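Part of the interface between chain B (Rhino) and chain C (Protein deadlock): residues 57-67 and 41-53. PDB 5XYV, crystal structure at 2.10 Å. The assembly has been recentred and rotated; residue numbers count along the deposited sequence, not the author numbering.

Chain B (57-67) KYFESLRIIVP
Chain C, residues 41-53: LESWRKPYCIQTS

Two proteins can join by edge-to-edge strand pairing, in which the backbones supply the hydrogen bonds and the side chains pack on both faces of the new sheet. The contact between Rhino and Protein deadlock is a compact example, burying 877 Å² between the two stretches. In chain B a helix leads through B:Leu62 (phi/psi -75/157°) into strand 63-65 (B:Arg63 -87/115°, B:Ile64 -96/113°, B:Ile65 -143/177°); in chain C a helix is followed by loop and then strand 49-51 (C:Cys49 -118/139°, C:Ile50 -95/128°, C:Gln51 -111/111°). The strands run antiparallel, their N-to-C directions 155° apart and their axes 4.8 Å apart at closest approach.

B:Arg63, covered over 86 Å², forms the first of three bridges. It pairs with C:Gln51, itself covered over 84 Å², with CA atoms 5.2 Å apart. C:Gln51 N donates to B:Arg63 O at 2.9 Å, whereas the return bond from B:Arg63 N to C:Gln51 O is weak at 3.5 Å. Two residues on, at a CA separation of 5.6 Å, the ladder is more even: B:Ile65 N to C:Cys49 O and C:Cys49 N to B:Ile65 O both measure 3.1 Å. Between these pairs, B:Ile64 and C:Ile50 form the non-hydrogen-bonded pair, CA to CA 4.6 Å.

The side chains of B:Arg63, C:Gln51, B:Ile65 and C:Cys49 share one face. B:Arg63 has chi1 -91°, chi2 122° and chi3 117°, all between wells, and chi4 -166°; C:Gln51 is t, t with chi3 -53°. C:Gln51 NE2 lies over one face of the guanidinium, 3.3 Å from B:Arg63 NH1, but both are donors and no hydrogen bond results. C:Ser53 O sits at the guanidinium edge, 3.4 Å from B:Arg63 NH1, at an angle too poor for bonding. The other end of the C:Gln51 amide meets hydrocarbon, its OE1 3.2 Å from CD1 of B:Ile65 (chi1 p, chi2 t).

The opposite face is apolar. C:Ile50 (m, t) places CG2 3.4 Å from CD1 of B:Leu62 (m, t) and CD1 4.1 Å from CG1 of B:Ile64 (m, t).

Beyond the ladder, B:Val66 (chi1 t, phi/psi -139/146°) is covered over 85 Å² without a hydrogen bond to the chain C stretch. Its CG1 lies 3.4 Å from C:Lys46 CB, and its CG2 4.2 Å from C:Ser43 CA, extending the contact to C:Ser43. A cis peptide joins B:Val66 to B:Pro67, whose CG lies 3.7 Å from C:Lys46 NZ. Polar pairing thus concentrates in the backbone, while side-chain contact extends past it.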

# COMPACT_ATOMS: atom_id res chain seq x y z
N LYS B 57 -1.74 7.91 0.74
CA LYS B 57 -1.34 8.39 2.06
C LYS B 57 -1.73 7.40 3.14
O LYS B 57 -1.02 7.25 4.13
CB LYS B 57 -1.92 9.77 2.36
CG LYS B 57 -0.90 10.70 3.03
CD LYS B 57 -1.52 11.96 3.63
CE LYS B 57 -2.43 12.69 2.65
NZ LYS B 57 -1.72 13.19 1.43
N TYR B 58 -2.86 6.72 2.96
CA TYR B 58 -3.26 5.67 3.89
C TYR B 58 -2.26 4.53 3.89
O TYR B 58 -1.91 4.03 4.94
CB TYR B 58 -4.66 5.13 3.56
CG TYR B 58 -4.97 3.86 4.33
CD1 TYR B 58 -5.38 3.92 5.66
CD2 TYR B 58 -4.85 2.61 3.74
CE1 TYR B 58 -5.64 2.76 6.38
CE2 TYR B 58 -5.11 1.46 4.45
CZ TYR B 58 -5.51 1.54 5.77
OH TYR B 58 -5.78 0.39 6.47
N PHE B 59 -1.84 4.10 2.71
CA PHE B 59 -0.83 3.05 2.63
C PHE B 59 0.50 3.49 3.26
O PHE B 59 1.17 2.69 3.91
CB PHE B 59 -0.61 2.61 1.18
CG PHE B 59 -1.68 1.71 0.66
CD1 PHE B 59 -1.95 0.50 1.31
CD2 PHE B 59 -2.39 2.04 -0.48
CE1 PHE B 59 -2.95 -0.35 0.84
CE2 PHE B 59 -3.39 1.18 -0.98
CZ PHE B 59 -3.66 -0.01 -0.31
N GLU B 60 0.87 4.76 3.09
CA GLU B 60 2.09 5.30 3.69
C GLU B 60 2.04 5.22 5.21
O GLU B 60 3.07 5.06 5.86
CB GLU B 60 2.33 6.75 3.25
CG GLU B 60 2.91 6.93 1.86
CD GLU B 60 3.09 8.41 1.50
OE1 GLU B 60 3.97 9.07 2.11
OE2 GLU B 60 2.36 8.92 0.62
N SER B 61 0.84 5.33 5.79
CA SER B 61 0.68 5.37 7.24
C SER B 61 0.87 3.98 7.86
O SER B 61 1.15 3.84 9.05
CB SER B 61 -0.70 5.91 7.63
OG SER B 61 -1.73 4.98 7.31
N LEU B 62 0.69 2.94 7.04
CA LEU B 62 0.83 1.57 7.51
C LEU B 62 2.31 1.22 7.70
O LEU B 62 3.17 1.87 7.10
CB LEU B 62 0.17 0.60 6.53
CG LEU B 62 -1.33 0.82 6.33
CD1 LEU B 62 -1.89 -0.17 5.32
CD2 LEU B 62 -2.07 0.71 7.66
N ARG B 63 2.60 0.23 8.53
CA ARG B 63 3.99 -0.23 8.66
C ARG B 63 4.29 -1.30 7.60
O ARG B 63 3.70 -2.39 7.61
CB ARG B 63 4.26 -0.77 10.06
CG ARG B 63 4.78 0.30 11.02
CD ARG B 63 3.88 0.44 12.25
NE ARG B 63 4.57 0.08 13.49
CZ ARG B 63 3.95 -0.13 14.65
NH1 ARG B 63 2.63 -0.04 14.73
NH2 ARG B 63 4.66 -0.45 15.73
N ILE B 64 5.21 -0.96 6.69
CA ILE B 64 5.63 -1.87 5.63
C ILE B 64 6.90 -2.59 6.09
O ILE B 64 7.95 -1.95 6.28
CB ILE B 64 5.88 -1.11 4.32
CG1 ILE B 64 4.59 -0.40 3.87
CG2 ILE B 64 6.38 -2.05 3.24
CD1 ILE B 64 4.79 0.61 2.76
N ILE B 65 6.82 -3.91 6.31
CA ILE B 65 7.86 -4.61 7.06
C ILE B 65 8.24 -6.02 6.61
O ILE B 65 7.65 -6.58 5.69
CB ILE B 65 7.47 -4.70 8.55
CG1 ILE B 65 6.09 -5.34 8.70
CG2 ILE B 65 7.52 -3.33 9.20
CD1 ILE B 65 5.67 -5.58 10.13
N VAL B 66 9.23 -6.59 7.28
CA VAL B 66 9.79 -7.88 6.94
C VAL B 66 10.03 -8.64 8.26
O VAL B 66 10.31 -8.00 9.27
CB VAL B 66 11.09 -7.72 6.11
CG1 VAL B 66 11.85 -9.02 6.03
CG2 VAL B 66 10.78 -7.24 4.68
N PRO B 67 9.86 -9.99 8.29
CA PRO B 67 9.44 -10.96 7.24
C PRO B 67 8.02 -10.73 6.75
O PRO B 67 7.27 -9.93 7.32
CB PRO B 67 9.56 -12.33 7.95
CG PRO B 67 10.56 -12.11 9.10
CD PRO B 67 10.19 -10.68 9.55
N LEU C 41 19.01 -3.80 3.36
CA LEU C 41 19.51 -5.00 2.70
C LEU C 41 18.61 -6.21 2.95
O LEU C 41 18.36 -7.01 2.05
CB LEU C 41 20.93 -5.30 3.16
CG LEU C 41 21.99 -4.34 2.62
CD1 LEU C 41 23.32 -4.71 3.21
CD2 LEU C 41 22.03 -4.38 1.10
N GLU C 42 18.12 -6.31 4.18
CA GLU C 42 17.18 -7.35 4.56
C GLU C 42 15.84 -7.23 3.81
O GLU C 42 15.14 -8.23 3.66
CB GLU C 42 16.95 -7.32 6.09
CG GLU C 42 18.20 -7.71 6.90
CD GLU C 42 18.08 -7.46 8.41
OE1 GLU C 42 17.06 -6.90 8.85
OE2 GLU C 42 19.05 -7.77 9.13
N SER C 43 15.48 -6.03 3.35
CA SER C 43 14.17 -5.80 2.74
C SER C 43 14.05 -6.42 1.35
O SER C 43 12.95 -6.74 0.89
CB SER C 43 13.87 -4.30 2.64
OG SER C 43 14.47 -3.73 1.49
N TRP C 44 15.18 -6.58 0.67
CA TRP C 44 15.18 -7.23 -0.63
C TRP C 44 15.02 -8.74 -0.53
O TRP C 44 14.47 -9.36 -1.44
CB TRP C 44 16.46 -6.93 -1.40
CG TRP C 44 16.70 -5.50 -1.62
CD1 TRP C 44 17.35 -4.62 -0.79
CD2 TRP C 44 16.28 -4.74 -2.75
NE1 TRP C 44 17.35 -3.37 -1.35
CE2 TRP C 44 16.70 -3.41 -2.56
CE3 TRP C 44 15.57 -5.06 -3.92
CZ2 TRP C 44 16.45 -2.40 -3.49
CZ3 TRP C 44 15.32 -4.06 -4.83
CH2 TRP C 44 15.77 -2.75 -4.62
N ARG C 45 15.53 -9.33 0.55
CA ARG C 45 15.64 -10.79 0.63
C ARG C 45 14.38 -11.50 1.13
O ARG C 45 14.09 -12.62 0.70
CB ARG C 45 16.84 -11.20 1.51
CG ARG C 45 18.07 -10.30 1.44
CD ARG C 45 19.26 -10.92 2.18
NE ARG C 45 18.86 -11.90 3.19
CZ ARG C 45 18.43 -11.58 4.41
NH1 ARG C 45 18.37 -10.31 4.77
NH2 ARG C 45 18.08 -12.53 5.26
N LYS C 46 13.64 -10.89 2.03
CA LYS C 46 12.47 -11.56 2.57
C LYS C 46 11.19 -10.82 2.20
O LYS C 46 11.17 -9.60 2.15
CB LYS C 46 12.60 -11.71 4.09
CG LYS C 46 13.87 -12.43 4.54
CD LYS C 46 13.60 -13.31 5.76
CE LYS C 46 14.69 -13.16 6.82
NZ LYS C 46 14.08 -12.85 8.14
N PRO C 47 10.10 -11.58 1.96
CA PRO C 47 8.82 -11.03 1.48
C PRO C 47 8.20 -10.04 2.46
O PRO C 47 8.35 -10.20 3.68
CB PRO C 47 7.93 -12.27 1.33
CG PRO C 47 8.85 -13.45 1.45
CD PRO C 47 9.98 -13.01 2.28
N TYR C 48 7.53 -9.01 1.95
CA TYR C 48 6.97 -7.99 2.83
C TYR C 48 5.51 -8.22 3.18
O TYR C 48 4.75 -8.80 2.42
CB TYR C 48 7.13 -6.60 2.21
CG TYR C 48 7.28 -6.59 0.70
CD1 TYR C 48 6.16 -6.58 -0.12
CD2 TYR C 48 8.53 -6.54 0.11
CE1 TYR C 48 6.30 -6.58 -1.48
CE2 TYR C 48 8.68 -6.52 -1.26
CZ TYR C 48 7.55 -6.53 -2.06
OH TYR C 48 7.70 -6.51 -3.42
N CYS C 49 5.15 -7.79 4.39
CA CYS C 49 3.76 -7.68 4.79
C CYS C 49 3.47 -6.23 5.10
O CYS C 49 4.31 -5.54 5.68
CB CYS C 49 3.45 -8.56 6.01
SG CYS C 49 4.26 -10.17 6.03
N ILE C 50 2.30 -5.74 4.69
CA ILE C 50 1.84 -4.43 5.12
C ILE C 50 0.93 -4.63 6.34
O ILE C 50 -0.01 -5.43 6.31
CB ILE C 50 1.10 -3.68 3.99
CG1 ILE C 50 2.02 -3.49 2.79
CG2 ILE C 50 0.64 -2.33 4.48
CD1 ILE C 50 1.57 -2.38 1.85
N GLN C 51 1.22 -3.91 7.42
CA GLN C 51 0.60 -4.18 8.71
C GLN C 51 -0.38 -3.07 9.12
O GLN C 51 0.05 -1.94 9.40
CB GLN C 51 1.70 -4.37 9.77
CG GLN C 51 1.27 -4.13 11.22
CD GLN C 51 2.45 -3.93 12.16
OE1 GLN C 51 3.37 -4.74 12.20
NE2 GLN C 51 2.43 -2.83 12.91
N THR C 52 -1.68 -3.38 9.12
CA THR C 52 -2.67 -2.44 9.64
C THR C 52 -2.35 -2.26 11.12
O THR C 52 -2.38 -3.20 11.92
CB THR C 52 -4.13 -2.91 9.40
OG1 THR C 52 -4.22 -4.33 9.54
CG2 THR C 52 -4.60 -2.51 8.00
N SER C 53 -2.05 -1.01 11.46
CA SER C 53 -1.06 -0.65 12.48
C SER C 53 -1.43 -1.00 13.92
O SER C 53 -0.76 -0.56 14.86
CB SER C 53 -0.78 0.85 12.35
OG SER C 53 0.12 1.14 11.25